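Local atomic coordinates of anthranilate synthase component I (Streptococcus pneumoniae serotype 4, PDB entry 5KCK), a protein that belongs to the anthranilate synthase component-one family, an alpha/beta fold built around large antiparallel sheets, and pairs with a second copy of itself. Residues A[362-367]-A[405-410]; A[175-180]-A[229-234]; A[114-119]-A[413-418]; A[265-270]-A[345-350]; A[44-49]-A[128-133]. All blocks are in the same frame, centred on the assembly; numbering follows the deposited sequence.

Contact 1 (A[362-367]-A[405-410]); sequences LPAGTV and LAIAIR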
# COMPACT_ATOMS: atom_id res chain seq x y z
N LEU A 362 -24.86 -19.93 -5.98
CA LEU A 362 -25.07 -19.19 -7.22
C LEU A 362 -26.55 -19.20 -7.59
O LEU A 362 -27.16 -20.27 -7.66
CB LEU A 362 -24.25 -19.82 -8.35
CG LEU A 362 -24.39 -19.24 -9.76
CD1 LEU A 362 -23.62 -17.95 -9.86
CD2 LEU A 362 -23.90 -20.25 -10.79
N PRO A 363 -27.16 -18.04 -7.87
CA PRO A 363 -26.54 -16.72 -7.76
C PRO A 363 -26.84 -16.09 -6.42
O PRO A 363 -27.77 -16.52 -5.73
CB PRO A 363 -27.21 -15.93 -8.88
CG PRO A 363 -28.61 -16.49 -8.87
CD PRO A 363 -28.49 -17.96 -8.49
N ALA A 364 -26.06 -15.07 -6.06
CA ALA A 364 -26.23 -14.42 -4.76
C ALA A 364 -27.64 -13.88 -4.57
O ALA A 364 -28.28 -13.41 -5.51
CB ALA A 364 -25.21 -13.29 -4.64
N GLY A 365 -28.12 -13.95 -3.32
CA GLY A 365 -29.43 -13.40 -3.01
C GLY A 365 -29.58 -11.94 -3.40
O GLY A 365 -30.66 -11.52 -3.81
N THR A 366 -28.51 -11.15 -3.31
CA THR A 366 -28.57 -9.73 -3.63
C THR A 366 -28.73 -9.45 -5.13
O THR A 366 -28.96 -8.30 -5.49
CB THR A 366 -27.31 -9.01 -3.12
OG1 THR A 366 -26.15 -9.74 -3.52
CG2 THR A 366 -27.34 -8.91 -1.62
N VAL A 367 -28.61 -10.45 -6.00
CA VAL A 367 -28.88 -10.26 -7.42
C VAL A 367 -30.04 -11.12 -7.90
O VAL A 367 -30.28 -11.21 -9.10
CB VAL A 367 -27.62 -10.51 -8.28
CG1 VAL A 367 -26.51 -9.56 -7.88
CG2 VAL A 367 -27.17 -11.97 -8.16
N LEU A 405 -14.55 -16.76 -5.45
CA LEU A 405 -15.45 -16.28 -6.49
C LEU A 405 -16.12 -14.98 -6.05
O LEU A 405 -16.70 -14.92 -4.96
CB LEU A 405 -16.52 -17.34 -6.80
CG LEU A 405 -16.04 -18.60 -7.52
CD1 LEU A 405 -17.21 -19.54 -7.70
CD2 LEU A 405 -15.41 -18.26 -8.87
N ALA A 406 -16.06 -13.97 -6.91
CA ALA A 406 -16.80 -12.73 -6.71
C ALA A 406 -18.17 -12.79 -7.40
O ALA A 406 -18.34 -13.45 -8.42
CB ALA A 406 -16.00 -11.54 -7.24
N ILE A 407 -19.14 -12.07 -6.83
CA ILE A 407 -20.40 -11.82 -7.52
C ILE A 407 -20.14 -10.90 -8.71
O ILE A 407 -19.52 -9.84 -8.57
CB ILE A 407 -21.42 -11.18 -6.58
CG1 ILE A 407 -21.59 -12.00 -5.29
CG2 ILE A 407 -22.76 -10.99 -7.30
CD1 ILE A 407 -22.47 -11.29 -4.27
N ALA A 408 -20.65 -11.28 -9.89
CA ALA A 408 -20.38 -10.51 -11.11
C ALA A 408 -21.32 -9.29 -11.21
O ALA A 408 -22.20 -9.19 -12.06
CB ALA A 408 -20.48 -11.41 -12.34
N ILE A 409 -21.11 -8.36 -10.29
CA ILE A 409 -21.69 -7.03 -10.38
C ILE A 409 -20.54 -6.06 -10.60
O ILE A 409 -19.37 -6.40 -10.46
CB ILE A 409 -22.49 -6.63 -9.13
CG1 ILE A 409 -21.58 -6.66 -7.90
CG2 ILE A 409 -23.72 -7.52 -8.94
CD1 ILE A 409 -22.30 -6.39 -6.61
N ARG A 410 -20.89 -4.82 -10.94
CA ARG A 410 -19.90 -3.79 -11.25
C ARG A 410 -18.88 -4.32 -12.26
O ARG A 410 -17.67 -4.13 -12.14
CB ARG A 410 -19.21 -3.28 -9.98
CG ARG A 410 -20.16 -2.62 -8.99
CD ARG A 410 -19.90 -1.13 -8.94
NE ARG A 410 -18.49 -0.87 -8.65
CZ ARG A 410 -17.98 -0.86 -7.43
NH1 ARG A 410 -18.76 -1.07 -6.37
NH2 ARG A 410 -16.68 -0.63 -7.25

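Contact 2 (A[175-180]-A[229-234]); sequences EDLDLS and FYRNLR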
# COMPACT_ATOMS: atom_id res chain seq x y z
N GLU A 175 2.80 6.82 -22.02
CA GLU A 175 1.75 7.59 -22.66
C GLU A 175 0.59 7.78 -21.69
O GLU A 175 0.34 6.94 -20.82
CB GLU A 175 1.26 6.90 -23.94
CG GLU A 175 2.37 6.44 -24.88
CD GLU A 175 3.21 7.59 -25.42
OE1 GLU A 175 2.70 8.73 -25.50
OE2 GLU A 175 4.40 7.34 -25.77
N ASP A 176 -0.12 8.89 -21.84
CA ASP A 176 -1.25 9.15 -20.96
C ASP A 176 -2.37 8.16 -21.24
O ASP A 176 -2.44 7.54 -22.30
CB ASP A 176 -1.73 10.59 -21.14
CG ASP A 176 -0.60 11.59 -21.00
OD1 ASP A 176 0.13 11.81 -21.99
OD2 ASP A 176 -0.42 12.13 -19.89
N LEU A 177 -3.25 8.00 -20.25
CA LEU A 177 -4.33 7.03 -20.37
C LEU A 177 -5.30 7.45 -21.46
O LEU A 177 -5.71 8.61 -21.53
CB LEU A 177 -5.05 6.87 -19.03
CG LEU A 177 -4.27 6.13 -17.94
CD1 LEU A 177 -5.16 5.74 -16.76
CD2 LEU A 177 -3.63 4.90 -18.52
N ASP A 178 -5.65 6.50 -22.33
CA ASP A 178 -6.59 6.71 -23.42
C ASP A 178 -7.99 6.40 -22.90
O ASP A 178 -8.60 5.37 -23.21
CB ASP A 178 -6.21 5.85 -24.62
CG ASP A 178 -7.09 6.08 -25.84
OD1 ASP A 178 -7.89 7.03 -25.85
OD2 ASP A 178 -6.96 5.29 -26.81
N LEU A 179 -8.51 7.32 -22.08
CA LEU A 179 -9.83 7.14 -21.47
C LEU A 179 -10.91 7.98 -22.14
O LEU A 179 -11.57 8.79 -21.48
CB LEU A 179 -9.81 7.50 -19.98
CG LEU A 179 -8.90 6.73 -19.03
CD1 LEU A 179 -9.09 7.24 -17.60
CD2 LEU A 179 -9.20 5.25 -19.15
N SER A 180 -11.13 7.77 -23.42
CA SER A 180 -12.27 8.40 -24.08
C SER A 180 -13.56 7.96 -23.39
O SER A 180 -13.75 6.76 -23.17
CB SER A 180 -12.28 8.04 -25.57
OG SER A 180 -13.35 8.67 -26.25
N PHE A 229 -8.70 1.69 -19.24
CA PHE A 229 -9.85 1.75 -18.33
C PHE A 229 -9.60 0.91 -17.08
O PHE A 229 -9.86 1.37 -15.96
CB PHE A 229 -11.11 1.29 -19.06
CG PHE A 229 -12.33 1.23 -18.18
CD1 PHE A 229 -13.08 2.36 -17.92
CD2 PHE A 229 -12.72 0.03 -17.62
CE1 PHE A 229 -14.19 2.30 -17.11
CE2 PHE A 229 -13.84 -0.04 -16.81
CZ PHE A 229 -14.58 1.09 -16.55
N TYR A 230 -9.06 -0.30 -17.26
CA TYR A 230 -8.72 -1.12 -16.10
C TYR A 230 -7.69 -0.43 -15.21
O TYR A 230 -7.84 -0.40 -13.99
CB TYR A 230 -8.20 -2.50 -16.53
CG TYR A 230 -7.89 -3.40 -15.34
CD1 TYR A 230 -8.91 -3.89 -14.54
CD2 TYR A 230 -6.58 -3.73 -15.01
CE1 TYR A 230 -8.64 -4.70 -13.44
CE2 TYR A 230 -6.30 -4.54 -13.90
CZ TYR A 230 -7.34 -5.02 -13.13
OH TYR A 230 -7.09 -5.82 -12.03
N ARG A 231 -6.64 0.16 -15.82
CA ARG A 231 -5.63 0.86 -15.03
C ARG A 231 -6.25 1.97 -14.20
O ARG A 231 -5.86 2.20 -13.05
CB ARG A 231 -4.53 1.42 -15.94
CG ARG A 231 -3.71 0.36 -16.67
CD ARG A 231 -2.78 1.03 -17.70
NE ARG A 231 -1.86 1.96 -17.04
CZ ARG A 231 -1.11 2.85 -17.68
NH1 ARG A 231 -1.16 2.95 -19.00
NH2 ARG A 231 -0.32 3.64 -16.98
N ASN A 232 -7.23 2.68 -14.77
CA ASN A 232 -7.87 3.74 -14.00
C ASN A 232 -8.83 3.16 -12.97
O ASN A 232 -8.97 3.70 -11.87
CB ASN A 232 -8.60 4.70 -14.93
CG ASN A 232 -9.06 5.95 -14.20
OD1 ASN A 232 -8.25 6.70 -13.64
ND2 ASN A 232 -10.37 6.18 -14.18
N LEU A 233 -9.50 2.06 -13.33
CA LEU A 233 -10.47 1.44 -12.44
C LEU A 233 -9.82 0.98 -11.13
O LEU A 233 -10.38 1.20 -10.05
CB LEU A 233 -11.14 0.25 -13.14
CG LEU A 233 -12.28 -0.42 -12.37
CD1 LEU A 233 -13.45 0.55 -12.20
CD2 LEU A 233 -12.72 -1.70 -13.07
N ARG A 234 -8.64 0.36 -11.22
CA ARG A 234 -8.03 -0.18 -10.01
C ARG A 234 -7.52 0.92 -9.09
O ARG A 234 -7.27 0.65 -7.91
CB ARG A 234 -6.90 -1.16 -10.38
CG ARG A 234 -5.79 -0.57 -11.22
CD ARG A 234 -5.01 -1.65 -11.98
NE ARG A 234 -4.20 -2.53 -11.13
CZ ARG A 234 -3.12 -2.14 -10.46
NH1 ARG A 234 -2.70 -0.88 -10.51
NH2 ARG A 234 -2.45 -3.02 -9.72
O HOH W 1 0.09 3.59 -21.52
O HOH W 2 1.19 5.62 -18.71

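Contact 3 (A[114-119]-A[413-418]); sequences DTIGTP and ILKNQR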
# COMPACT_ATOMS: atom_id res chain seq x y z
N ASP A 114 -30.34 -13.70 -26.03
CA ASP A 114 -29.00 -13.26 -25.68
C ASP A 114 -28.55 -12.20 -26.69
O ASP A 114 -28.32 -12.51 -27.86
CB ASP A 114 -28.04 -14.45 -25.68
CG ASP A 114 -26.66 -14.10 -25.17
OD1 ASP A 114 -26.36 -12.90 -24.97
OD2 ASP A 114 -25.87 -15.04 -24.95
N THR A 115 -28.43 -10.96 -26.24
CA THR A 115 -27.95 -9.88 -27.09
C THR A 115 -26.44 -9.67 -27.01
O THR A 115 -25.92 -8.83 -27.74
CB THR A 115 -28.67 -8.57 -26.76
OG1 THR A 115 -28.50 -8.28 -25.37
CG2 THR A 115 -30.16 -8.67 -27.08
N ILE A 116 -25.73 -10.40 -26.15
CA ILE A 116 -24.29 -10.26 -26.00
C ILE A 116 -23.55 -11.47 -26.56
O ILE A 116 -22.59 -11.32 -27.32
CB ILE A 116 -23.91 -10.01 -24.52
CG1 ILE A 116 -24.52 -8.71 -24.00
CG2 ILE A 116 -22.40 -9.97 -24.37
CD1 ILE A 116 -24.11 -8.39 -22.56
N GLY A 117 -23.95 -12.67 -26.17
CA GLY A 117 -23.38 -13.88 -26.74
C GLY A 117 -22.17 -14.44 -26.02
O GLY A 117 -21.39 -15.16 -26.65
N THR A 118 -21.99 -14.15 -24.74
CA THR A 118 -20.92 -14.81 -24.00
C THR A 118 -21.32 -16.26 -23.73
O THR A 118 -22.51 -16.58 -23.63
CB THR A 118 -20.65 -14.11 -22.68
OG1 THR A 118 -21.89 -13.80 -22.03
CG2 THR A 118 -19.86 -12.82 -22.90
N PRO A 119 -20.35 -17.16 -23.62
CA PRO A 119 -20.67 -18.52 -23.17
C PRO A 119 -21.17 -18.50 -21.73
O PRO A 119 -20.94 -17.56 -20.97
CB PRO A 119 -19.34 -19.27 -23.30
CG PRO A 119 -18.30 -18.22 -23.42
CD PRO A 119 -18.95 -17.03 -24.05
N ILE A 413 -18.64 -5.82 -19.86
CA ILE A 413 -18.35 -6.78 -20.92
C ILE A 413 -18.03 -6.00 -22.18
O ILE A 413 -18.84 -5.17 -22.63
CB ILE A 413 -19.53 -7.73 -21.17
CG1 ILE A 413 -20.10 -8.28 -19.86
CG2 ILE A 413 -19.12 -8.85 -22.12
CD1 ILE A 413 -19.07 -8.92 -18.98
N LEU A 414 -16.89 -6.29 -22.79
CA LEU A 414 -16.50 -5.72 -24.08
C LEU A 414 -16.61 -6.80 -25.14
O LEU A 414 -15.84 -7.77 -25.13
CB LEU A 414 -15.08 -5.15 -24.03
CG LEU A 414 -15.05 -3.65 -23.73
CD1 LEU A 414 -15.60 -3.36 -22.36
CD2 LEU A 414 -13.65 -3.13 -23.85
N LYS A 415 -17.56 -6.65 -26.04
CA LYS A 415 -17.81 -7.64 -27.08
C LYS A 415 -18.65 -6.98 -28.17
O LYS A 415 -19.41 -6.05 -27.90
CB LYS A 415 -18.54 -8.86 -26.50
CG LYS A 415 -18.59 -10.08 -27.42
CD LYS A 415 -19.30 -11.24 -26.73
CE LYS A 415 -19.25 -12.50 -27.58
NZ LYS A 415 -19.66 -12.25 -29.00
N ASN A 416 -18.50 -7.48 -29.40
CA ASN A 416 -19.26 -6.97 -30.55
C ASN A 416 -18.98 -5.49 -30.78
O ASN A 416 -19.85 -4.76 -31.26
CB ASN A 416 -20.76 -7.21 -30.37
CG ASN A 416 -21.07 -8.62 -29.89
OD1 ASN A 416 -20.58 -9.60 -30.44
ND2 ASN A 416 -21.90 -8.72 -28.84
N GLN A 417 -17.78 -5.04 -30.42
CA GLN A 417 -17.36 -3.64 -30.53
C GLN A 417 -18.21 -2.72 -29.66
O GLN A 417 -18.29 -1.51 -29.91
CB GLN A 417 -17.38 -3.18 -31.99
CG GLN A 417 -16.68 -4.13 -32.95
CD GLN A 417 -15.20 -3.87 -33.06
OE1 GLN A 417 -14.37 -4.70 -32.67
NE2 GLN A 417 -14.84 -2.71 -33.60
N ARG A 418 -18.84 -3.26 -28.62
CA ARG A 418 -19.63 -2.49 -27.67
C ARG A 418 -19.14 -2.77 -26.25
O ARG A 418 -18.45 -3.75 -26.00
CB ARG A 418 -21.12 -2.80 -27.79
CG ARG A 418 -21.74 -2.36 -29.10
CD ARG A 418 -23.26 -2.56 -29.11
NE ARG A 418 -23.97 -1.59 -28.28
CZ ARG A 418 -24.16 -0.32 -28.62
NH1 ARG A 418 -23.69 0.14 -29.77
NH2 ARG A 418 -24.83 0.49 -27.80

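Contact 4 (A[265-270]-A[345-350]); sequences NGIVTT and KGRLLP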
# COMPACT_ATOMS: atom_id res chain seq x y z
N ASN A 265 -8.93 -24.52 2.34
CA ASN A 265 -8.57 -25.65 3.20
C ASN A 265 -9.81 -26.29 3.83
O ASN A 265 -9.89 -26.50 5.04
CB ASN A 265 -7.58 -25.22 4.28
CG ASN A 265 -6.24 -24.78 3.70
OD1 ASN A 265 -5.83 -25.25 2.63
ND2 ASN A 265 -5.55 -23.89 4.40
N GLY A 266 -10.79 -26.61 2.99
CA GLY A 266 -12.00 -27.27 3.43
C GLY A 266 -13.00 -26.40 4.14
O GLY A 266 -14.06 -26.90 4.54
N ILE A 267 -12.71 -25.11 4.33
CA ILE A 267 -13.63 -24.16 4.95
C ILE A 267 -14.34 -23.37 3.86
O ILE A 267 -13.70 -22.80 2.97
CB ILE A 267 -12.87 -23.22 5.91
CG1 ILE A 267 -11.97 -24.02 6.86
CG2 ILE A 267 -13.84 -22.31 6.67
CD1 ILE A 267 -12.70 -25.08 7.68
N VAL A 268 -15.67 -23.34 3.92
CA VAL A 268 -16.50 -22.51 3.04
C VAL A 268 -16.85 -21.22 3.76
O VAL A 268 -17.28 -21.24 4.92
CB VAL A 268 -17.78 -23.26 2.62
CG1 VAL A 268 -18.54 -22.47 1.57
CG2 VAL A 268 -17.43 -24.63 2.11
N THR A 269 -16.67 -20.09 3.08
CA THR A 269 -16.91 -18.78 3.67
C THR A 269 -17.81 -17.95 2.77
O THR A 269 -17.61 -17.92 1.55
CB THR A 269 -15.59 -18.02 3.90
OG1 THR A 269 -14.75 -18.77 4.78
CG2 THR A 269 -15.85 -16.62 4.49
N THR A 270 -18.80 -17.28 3.36
CA THR A 270 -19.52 -16.21 2.67
C THR A 270 -19.38 -14.93 3.47
O THR A 270 -19.08 -14.94 4.67
CB THR A 270 -21.02 -16.52 2.47
OG1 THR A 270 -21.66 -16.68 3.74
CG2 THR A 270 -21.22 -17.77 1.63
N LYS A 345 -19.02 -19.08 8.10
CA LYS A 345 -18.07 -20.12 7.76
C LYS A 345 -18.62 -21.48 8.17
O LYS A 345 -19.36 -21.60 9.15
CB LYS A 345 -16.71 -19.92 8.45
CG LYS A 345 -15.92 -18.72 7.95
CD LYS A 345 -14.69 -18.46 8.82
CE LYS A 345 -13.80 -17.39 8.20
NZ LYS A 345 -13.36 -17.80 6.82
N GLY A 346 -18.22 -22.51 7.42
CA GLY A 346 -18.51 -23.88 7.80
C GLY A 346 -17.48 -24.84 7.24
O GLY A 346 -16.71 -24.50 6.33
N ARG A 347 -17.48 -26.06 7.79
CA ARG A 347 -16.55 -27.10 7.36
C ARG A 347 -17.21 -27.98 6.29
O ARG A 347 -18.13 -28.74 6.59
CB ARG A 347 -16.11 -27.94 8.56
CG ARG A 347 -15.02 -28.95 8.25
CD ARG A 347 -14.56 -29.67 9.51
NE ARG A 347 -14.19 -28.72 10.56
CZ ARG A 347 -13.00 -28.11 10.63
NH1 ARG A 347 -12.08 -28.34 9.72
NH2 ARG A 347 -12.75 -27.25 11.62
N LEU A 348 -16.73 -27.86 5.06
CA LEU A 348 -17.27 -28.62 3.94
C LEU A 348 -17.27 -30.13 4.22
O LEU A 348 -16.30 -30.67 4.76
CB LEU A 348 -16.43 -28.32 2.70
CG LEU A 348 -16.92 -28.73 1.31
CD1 LEU A 348 -18.22 -28.02 0.98
CD2 LEU A 348 -15.83 -28.40 0.30
N LEU A 349 -18.36 -30.80 3.87
CA LEU A 349 -18.46 -32.23 4.10
C LEU A 349 -17.41 -32.97 3.27
O LEU A 349 -17.08 -32.54 2.16
CB LEU A 349 -19.86 -32.74 3.77
CG LEU A 349 -20.97 -32.32 4.72
CD1 LEU A 349 -22.32 -32.52 4.09
CD2 LEU A 349 -20.88 -33.09 6.04
N PRO A 350 -16.89 -34.09 3.78
CA PRO A 350 -15.71 -34.71 3.15
C PRO A 350 -15.94 -35.21 1.73
O PRO A 350 -14.98 -35.27 0.95
CB PRO A 350 -15.35 -35.86 4.10
CG PRO A 350 -16.60 -36.09 4.93
CD PRO A 350 -17.29 -34.77 5.03
O HOH W 3 -9.72 -27.73 8.09
O HOH W 4 -14.01 -29.67 5.05

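Contact 5 (A[44-49]-A[128-133]); sequences LAYNPV and SYMVFD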
# COMPACT_ATOMS: atom_id res chain seq x y z
N LEU A 44 -1.33 -12.77 -12.27
CA LEU A 44 -1.25 -12.61 -13.71
C LEU A 44 -0.97 -13.99 -14.29
O LEU A 44 -0.07 -14.69 -13.80
CB LEU A 44 -0.15 -11.61 -14.06
CG LEU A 44 -0.24 -10.77 -15.32
CD1 LEU A 44 0.78 -9.66 -15.25
CD2 LEU A 44 0.00 -11.62 -16.54
N ALA A 45 -1.76 -14.41 -15.27
CA ALA A 45 -1.61 -15.74 -15.85
C ALA A 45 -1.63 -15.67 -17.37
O ALA A 45 -2.31 -14.82 -17.96
CB ALA A 45 -2.71 -16.70 -15.37
N TYR A 46 -0.91 -16.60 -18.00
CA TYR A 46 -0.68 -16.56 -19.44
C TYR A 46 -0.38 -17.96 -19.96
O TYR A 46 -0.04 -18.87 -19.19
CB TYR A 46 0.47 -15.59 -19.79
CG TYR A 46 1.54 -15.60 -18.72
CD1 TYR A 46 2.58 -16.53 -18.76
CD2 TYR A 46 1.48 -14.72 -17.65
CE1 TYR A 46 3.56 -16.56 -17.76
CE2 TYR A 46 2.44 -14.75 -16.64
CZ TYR A 46 3.47 -15.67 -16.71
OH TYR A 46 4.41 -15.67 -15.70
N ASN A 47 -0.50 -18.12 -21.27
CA ASN A 47 -0.23 -19.38 -21.96
C ASN A 47 -0.97 -20.57 -21.33
O ASN A 47 -0.34 -21.54 -20.91
CB ASN A 47 1.27 -19.65 -22.02
CG ASN A 47 2.01 -18.63 -22.86
OD1 ASN A 47 1.54 -18.21 -23.92
ND2 ASN A 47 3.18 -18.20 -22.39
N PRO A 48 -2.30 -20.53 -21.28
CA PRO A 48 -3.03 -21.61 -20.61
C PRO A 48 -2.87 -22.93 -21.35
O PRO A 48 -2.73 -22.97 -22.57
CB PRO A 48 -4.48 -21.12 -20.66
CG PRO A 48 -4.54 -20.31 -21.92
CD PRO A 48 -3.19 -19.63 -22.03
N VAL A 49 -2.87 -24.02 -20.58
CA VAL A 49 -2.81 -25.36 -21.16
C VAL A 49 -4.15 -25.76 -21.77
O VAL A 49 -4.20 -26.44 -22.81
CB VAL A 49 -2.34 -26.37 -20.10
CG1 VAL A 49 -2.38 -27.81 -20.64
CG2 VAL A 49 -0.93 -26.03 -19.65
N SER A 128 1.35 -21.45 -15.85
CA SER A 128 2.32 -20.38 -16.02
C SER A 128 1.68 -19.10 -15.54
O SER A 128 0.68 -18.66 -16.12
CB SER A 128 2.76 -20.24 -17.48
OG SER A 128 3.09 -21.50 -18.04
N TYR A 129 2.24 -18.50 -14.50
CA TYR A 129 1.59 -17.36 -13.87
C TYR A 129 2.58 -16.67 -12.93
O TYR A 129 3.64 -17.20 -12.60
CB TYR A 129 0.33 -17.80 -13.12
CG TYR A 129 0.63 -18.79 -12.01
CD1 TYR A 129 0.79 -20.14 -12.29
CD2 TYR A 129 0.80 -18.36 -10.70
CE1 TYR A 129 1.08 -21.06 -11.30
CE2 TYR A 129 1.10 -19.26 -9.69
CZ TYR A 129 1.24 -20.61 -10.00
OH TYR A 129 1.54 -21.52 -9.02
N MSE A 130 2.21 -15.46 -12.52
CA MSE A 130 2.95 -14.69 -11.52
C MSE A 130 2.02 -14.35 -10.39
O MSE A 130 0.84 -14.09 -10.61
CB MSE A 130 3.50 -13.39 -12.09
CG MSE A 130 4.36 -13.49 -13.31
SE MSE A 130 4.63 -11.68 -13.97
CE MSE A 130 5.37 -10.87 -12.48
N VAL A 131 2.54 -14.30 -9.17
CA VAL A 131 1.79 -13.83 -8.01
C VAL A 131 2.56 -12.68 -7.39
O VAL A 131 3.72 -12.84 -7.00
CB VAL A 131 1.54 -14.96 -7.00
CG1 VAL A 131 0.63 -14.48 -5.87
CG2 VAL A 131 0.93 -16.17 -7.70
N PHE A 132 1.92 -11.51 -7.33
CA PHE A 132 2.48 -10.36 -6.63
C PHE A 132 2.06 -10.45 -5.17
O PHE A 132 0.87 -10.29 -4.85
CB PHE A 132 1.99 -9.05 -7.25
CG PHE A 132 2.59 -8.74 -8.60
CD1 PHE A 132 2.21 -9.46 -9.72
CD2 PHE A 132 3.51 -7.70 -8.75
CE1 PHE A 132 2.75 -9.16 -10.97
CE2 PHE A 132 4.05 -7.41 -9.99
CZ PHE A 132 3.67 -8.14 -11.10
N ASP A 133 3.01 -10.71 -4.28
CA ASP A 133 2.75 -10.69 -2.84
C ASP A 133 3.08 -9.28 -2.37
O ASP A 133 4.21 -8.98 -1.97
CB ASP A 133 3.56 -11.76 -2.12
CG ASP A 133 3.21 -11.88 -0.64
OD1 ASP A 133 2.52 -10.99 -0.09
OD2 ASP A 133 3.63 -12.87 -0.01
O HOH W 5 -0.02 -22.25 -18.39

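Contact 1 (A[362-367]-A[405-410])
I407 reaches from the end of strand 403-407 across to the turn at A364-V367, where CG2 meets V367, and CG1 and CD1 meet A364. From CB, the short branch CG2 passes V367, the two side chains sliding past each other in opposite directions with CG2 4.1 Å from V367 CG1. The long branch leaves with CG1 beside the backbone N (chi1 -53°), where CG1 lies 3.9 Å from A364 CB. Its tip, CD1, comes to 3.4 Å from the same A364 CB, closer than two methyl groups normally sit, and stays 4.1 Å from T366 OG1. V367 CG1 also meets I409 CG2 at 3.6 Å. The 3-10 segment 365-367 is tied back by V367 N to A364 O. A408, between the two isoleucines, centres an inverse gamma turn; I407 and I409 both have CB directed at 362-367. L260 of the neighbouring strand 259-264 touches A364 and I407 as well. No hydrogen bond crosses, so the contact rests on apolar packing, and its hold is probably hydrophobic.

Contact 2 (A[175-180]-A[229-234])
Helix 226-236 carries the irregular strip 175-180 on its flank, with L177 and L179 laid against F229, R231 and N232 near the surface of the subunit. D178, between the two leucines, centres an inverse gamma turn, and its backbone N is bound by D228 of the helix. R231 is bent at chi3 (60°), which sets NE, and L177 CD2 lies over one face of the guanidinium, offset toward the rim and 3.2 Å from R231 NH1. The edge of that group is polar: one water accepts from R231 NH2 and donates to E175 O, and a second, held weakly, joins R231 NH1 to the same carbonyl. R231 NH2 also forms a salt bridge with D10, so NH2 has both a carboxylate and a water as partners. M19 of the second subunit packs on R231. L177 CD1 touches N232 CB at 4.0 Å. L179 divides its two methyls: CD2 lies 3.6 Å from F229 N and CD1 3.6 Å from N232 CG, the L179 and N232 side chains crossing at about a right angle.

Contact 3 (A[114-119]-A[413-418])
K415 lays its methylenes over the carbonyls of the loop 114-119, CD lying 3.3 Å from I116 O and CE 3.5 Å from G117 O. The chain runs extended to CE, and the bend at chi4 (-49°) brings NZ back toward its neighbour, where it donates to N416 OD1 at 3.2 Å, tilted from that carbonyl plane. The other end of the same amide works across the contact: N416 ND2 donates to I116 O at 3.1 Å, nearly straight at 168°. ND2 comes in on a lone pair in the I116 carbonyl plane, and I116 O lies close to the plane of the N416 amide. Y420 OH is a further partner of ND2. A small apolar patch completes the contact, with I413 CG2 4.1 Å from both I116 CG2 and T118 CG2. D114 OD1 shapes the loop, taking the backbone N-H of I116 in an Asx turn and that of G117 as well. On the other segment, K415 to R418 forms a type I' turn. A donor at OD1 and acceptors for ND2 are consistent with the modelled amide orientation of N416, which links a loop of the N-terminal family region to the 411-415/418-427 hairpin.

Contact 4 (A[265-270]-A[345-350])
T269 and K345 lie side by side and point the same way, on the face of the sheet that also carries I267 and R347. The lysine is extended to CE and then bends at chi4 (-58°), so that NZ turns back and donates to T269 OG1 at 2.7 Å. Next along, I267 and R347 cross obliquely: CD1 of the isoleucine lies over one face of the guanidinium, 3.9 Å from R347 NH1. A water in the guanidinium plane, weakly held by NH1, donates to N265 O. On the other face V268 CG2 packs against L348 CD1 at 3.7 Å, and I314 of helix 297-316 touches V268. The strands 267-270 and 338-347 run antiparallel. V268 and G346 form the hydrogen-bonded pair: V268 N to G346 O is 2.9 Å and G346 N to V268 O 3.0 Å. The non-hydrogen-bonded pairs I267-R347 and T269-K345 flank it. Beyond them G266 O accepts from L348 N at 2.9 Å and from a water that also donates to L348 O. The chemistry thus differs by face: one mixes I267 with two basic groups, K345 paired with a hydroxyl and R347 with a water, while on the other V268 and L348 make an apolar contact.

Contact 5 (A[44-49]-A[128-133])
Y46 and S128 stand at one end of an antiparallel strand pair, 41-45 with 128-133, in a sheet that runs on into the second subunit through L44 and A45. L44 and M130 make the hydrogen-bonded pair, M130 N to L44 O being 2.7 Å, and A45 with Y129 is the non-hydrogen-bonded pair beside it, the two CB atoms 3.9 Å apart. In Y46, chi1 (35°) puts CG between the backbone N and carbonyl carbon, and the ring lies against S128. S128 O is 3.8 Å above the centre of one ring face, while it accepts from Y46 N at 3.2 Å. Y129 likewise has CG between N and the carbonyl carbon (chi1 61°), but its ring leads away and meets F89 edge-to-face. S128 OG is bound by E143 and reaches N47 O through a water. N47 OD1 accepts from Q24 N of the second subunit. In selenomethionine M130, CG lies beside the backbone N at the edge of the Y46 ring, 3.2 Å from Y46 OH.

Overall arrangement
Contacts 1 and 4 reach the same long antiparallel sheet, through strands 403-407 and 267-270 with 338-347, their centres about 19 Å apart. Contact 3 is also about 19 Å from contact 1, centre to centre; its second segment follows that of contact 1, strand 411-415 coming after 403-407. Contacts 1, 2 and 4 are nested inside the loop that contact 3 closes, while contacts 3 and 5 cross along the chain. Contact 3 joins the N-terminal family region to the second family region. Contacts 2 and 4 lie on opposite sides of the chain's centre, about 38 Å apart between centres. Contacts 2 and 5 both touch the second subunit, so the dimer interface draws on the N-terminal sheet and on helix 226-236.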